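Local coordinates for Exo-beta-1,3-glucanase (PDB 4PEY), which hydrolyses laminarin and laminarioligosaccharides as an exo-beta-1,3-glucanase, releasing glucose and laminaribiose, at residues N457-D462 with M494-Y499. The protein carries 1 engineered substitution. Sequence-based numbering, arbitrary orientation.
Sequences NAKAYD and MGSYCY. Engineered in segment 457-462: A458 (natural residue Glu). With BGC (beta-D-glucopyranose), chain B; BGC (beta-D-glucopyranose), chain C.
N457 and A458 pair in parallel register with S496 and Y497, a ladder carried by N457 N to G495 O, Y497 N to N457 O and, just past the end of the first strand, K459 N to Y497 O at 2.8 Å. Beyond the ladder a water bridges A460 O and Y499 N. On the face of N457 and S496, the serine OG donates to N457 OD1 over 2.7 Å, tilted 25° from the amide plane; chi1 of 162° sets N457 CG anti to the backbone N, on the side of the carbonyl carbon. The same OG also bonds to Y536 and N457 ND2 to V435 O, so both ends of the buried amide are held. The other face bears A458, engineered in place of the glutamate inferred to be the proton donor, and Y497, one face of whose ring is met by N457 O, offset toward the ring's rim.

Where the strands give way to loops, Y499 meets Y461 edge to face, with ring planes at 85° and CD2 of Y499 over the centre of the Y461 ring, 3.6 Å above its plane. CB of Y499 lies over the same face, 3.6 Å from Y461 CE1. One face of the Y499 ring takes C6 of the chain B glucose, while Y461 OH lies 3.0 Å from O4 of that sugar. An alanine at Y461 would probably leave the Y499 edge with no ring face to pack on and open a gap beside O4 of the chain B glucose, where the phenol OH had been.

The ladder joins strands 450-458 and 489-498, adjacent strands from successive coils of a parallel beta-helix, as in the GH55 fold, flanked by strand 429-436 beyond the first and strand 520-529 beyond the second.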
loop_
_atom_site.group_PDB
_atom_site.type_symbol
_atom_site.label_atom_id
_atom_site.label_comp_id
_atom_site.label_asym_id
_atom_site.label_seq_id
_atom_site.Cartn_x
_atom_site.Cartn_y
_atom_site.Cartn_z
ATOM N N ASN A 457 -5.379 -9.468 5.376
ATOM C CA ASN A 457 -6.711 -9.538 4.812
ATOM C C ASN A 457 -7.777 -9.451 5.889
ATOM O O ASN A 457 -7.557 -9.884 7.022
ATOM C CB ASN A 457 -6.899 -10.839 4.032
ATOM C CG ASN A 457 -8.362 -11.166 3.794
ATOM O OD1 ASN A 457 -8.998 -11.873 4.585
ATOM N ND2 ASN A 457 -8.910 -10.644 2.704
ATOM N N ALA A 458 -8.921 -8.873 5.536
ATOM C CA ALA A 458 -10.150 -9.107 6.284
ATOM C C ALA A 458 -11.186 -9.529 5.268
ATOM O O ALA A 458 -11.232 -8.980 4.164
ATOM C CB ALA A 458 -10.602 -7.870 7.054
ATOM N N LYS A 459 -12.003 -10.516 5.620
ATOM C CA LYS A 459 -13.032 -11.011 4.713
ATOM C C LYS A 459 -14.207 -10.036 4.656
ATOM O O LYS A 459 -14.323 -9.143 5.499
ATOM C CB LYS A 459 -13.492 -12.409 5.145
ATOM C CG LYS A 459 -12.422 -13.505 4.961
ATOM C CD LYS A 459 -11.980 -13.687 3.505
ATOM C CE LYS A 459 -13.133 -14.064 2.585
ATOM N NZ LYS A 459 -12.728 -14.138 1.146
ATOM N N ALA A 460 -15.055 -10.187 3.643
ATOM C CA ALA A 460 -16.278 -9.387 3.529
ATOM C C ALA A 460 -17.110 -9.486 4.805
ATOM O O ALA A 460 -17.339 -10.584 5.305
ATOM C CB ALA A 460 -17.105 -9.848 2.330
ATOM N N TYR A 461 -17.571 -8.347 5.319
ATOM C CA TYR A 461 -18.389 -8.338 6.538
ATOM C C TYR A 461 -19.858 -8.624 6.242
ATOM O O TYR A 461 -20.620 -9.017 7.141
ATOM C CB TYR A 461 -18.315 -6.991 7.263
ATOM C CG TYR A 461 -16.945 -6.529 7.688
ATOM C CD1 TYR A 461 -15.863 -7.405 7.735
ATOM C CD2 TYR A 461 -16.737 -5.206 8.057
ATOM C CE1 TYR A 461 -14.603 -6.964 8.136
ATOM C CE2 TYR A 461 -15.493 -4.759 8.458
ATOM C CZ TYR A 461 -14.432 -5.640 8.495
ATOM O OH TYR A 461 -13.196 -5.191 8.892
ATOM N N ASP A 462 -20.259 -8.394 4.995
ATOM C CA ASP A 462 -21.677 -8.254 4.685
ATOM C C ASP A 462 -22.273 -9.425 3.900
ATOM O O ASP A 462 -23.362 -9.311 3.332
ATOM C CB ASP A 462 -21.927 -6.921 3.950
ATOM C CG ASP A 462 -21.005 -6.692 2.752
ATOM O OD1 ASP A 462 -20.081 -7.493 2.501
ATOM O OD2 ASP A 462 -21.205 -5.667 2.067
ATOM N N MET A 494 1.437 -13.907 7.296
ATOM C CA MET A 494 0.186 -13.688 6.576
ATOM C C MET A 494 -1.021 -13.940 7.459
ATOM O O MET A 494 -1.116 -14.987 8.099
ATOM C CB MET A 494 0.123 -14.600 5.346
ATOM C CG MET A 494 1.400 -14.580 4.508
ATOM S SD MET A 494 1.386 -15.732 3.130
ATOM C CE MET A 494 0.249 -14.925 2.057
ATOM N N GLY A 495 -1.954 -12.989 7.464
ATOM C CA GLY A 495 -3.141 -13.091 8.301
ATOM C C GLY A 495 -4.433 -12.739 7.593
ATOM O O GLY A 495 -4.469 -11.819 6.766
ATOM N N SER A 496 -5.493 -13.476 7.924
ATOM C CA SER A 496 -6.842 -13.193 7.436
ATOM C C SER A 496 -7.796 -13.095 8.622
ATOM O O SER A 496 -7.787 -13.976 9.479
ATOM C CB SER A 496 -7.310 -14.288 6.468
ATOM O OG SER A 496 -8.670 -14.107 6.092
ATOM N N TYR A 497 -8.607 -12.037 8.671
ATOM C CA TYR A 497 -9.509 -11.800 9.808
ATOM C C TYR A 497 -10.962 -11.813 9.339
ATOM O O TYR A 497 -11.252 -11.391 8.220
ATOM C CB TYR A 497 -9.204 -10.462 10.501
ATOM C CG TYR A 497 -7.731 -10.126 10.579
ATOM C CD1 TYR A 497 -6.784 -11.095 10.913
ATOM C CD2 TYR A 497 -7.282 -8.838 10.314
ATOM C CE1 TYR A 497 -5.433 -10.795 10.958
ATOM C CE2 TYR A 497 -5.936 -8.532 10.349
ATOM C CZ TYR A 497 -5.016 -9.508 10.686
ATOM O OH TYR A 497 -3.668 -9.197 10.731
ATOM N N CYS A 498 -11.885 -12.293 10.172
ATOM C CA CYS A 498 -13.295 -12.228 9.793
ATOM C C CYS A 498 -14.117 -11.411 10.785
ATOM O O CYS A 498 -13.802 -11.306 11.971
ATOM C CB CYS A 498 -13.906 -13.631 9.621
ATOM S SG CYS A 498 -14.224 -14.586 11.127
ATOM N N TYR A 499 -15.175 -10.814 10.261
ATOM C CA TYR A 499 -16.105 -10.021 11.042
ATOM C C TYR A 499 -17.423 -10.054 10.278
ATOM O O TYR A 499 -17.831 -9.080 9.644
ATOM C CB TYR A 499 -15.574 -8.599 11.248
ATOM C CG TYR A 499 -16.449 -7.666 12.052
ATOM C CD1 TYR A 499 -16.674 -7.877 13.413
ATOM C CD2 TYR A 499 -17.016 -6.544 11.459
ATOM C CE1 TYR A 499 -17.462 -6.998 14.155
ATOM C CE2 TYR A 499 -17.797 -5.668 12.184
ATOM C CZ TYR A 499 -18.021 -5.896 13.524
ATOM O OH TYR A 499 -18.799 -5.005 14.221
HETATM C C2 BGC B . -10.454 -4.169 12.901
HETATM C C3 BGC B . -11.428 -3.512 11.933
HETATM C C4 BGC B . -12.807 -4.136 12.087
HETATM C C5 BGC B . -13.235 -4.058 13.542
HETATM C C6 BGC B . -14.614 -4.681 13.721
HETATM C C1 BGC B . -11.003 -4.204 14.322
HETATM O O2 BGC B . -9.255 -3.423 12.906
HETATM O O3 BGC B . -10.876 -3.771 10.623
HETATM O O4 BGC B . -13.716 -3.461 11.239
HETATM O O5 BGC B . -12.301 -4.770 14.336
HETATM O O6 BGC B . -15.018 -4.541 15.067
HETATM C C2 BGC C . -10.496 -3.102 8.366
HETATM C C3 BGC C . -10.706 -1.977 7.358
HETATM C C4 BGC C . -12.005 -1.249 7.665
HETATM C C5 BGC C . -11.982 -0.747 9.099
HETATM C C6 BGC C . -13.254 0.020 9.428
HETATM C C1 BGC C . -10.714 -2.633 9.807
HETATM O O2 BGC C . -9.188 -3.634 8.209
HETATM O O3 BGC C . -10.773 -2.511 6.053
HETATM O O4 BGC C . -12.199 -0.181 6.768
HETATM O O5 BGC C . -11.896 -1.867 9.950
HETATM O O6 BGC C . -14.337 -0.880 9.498
HETATM O O HOH W 1 -15.919 -11.404 7.544
#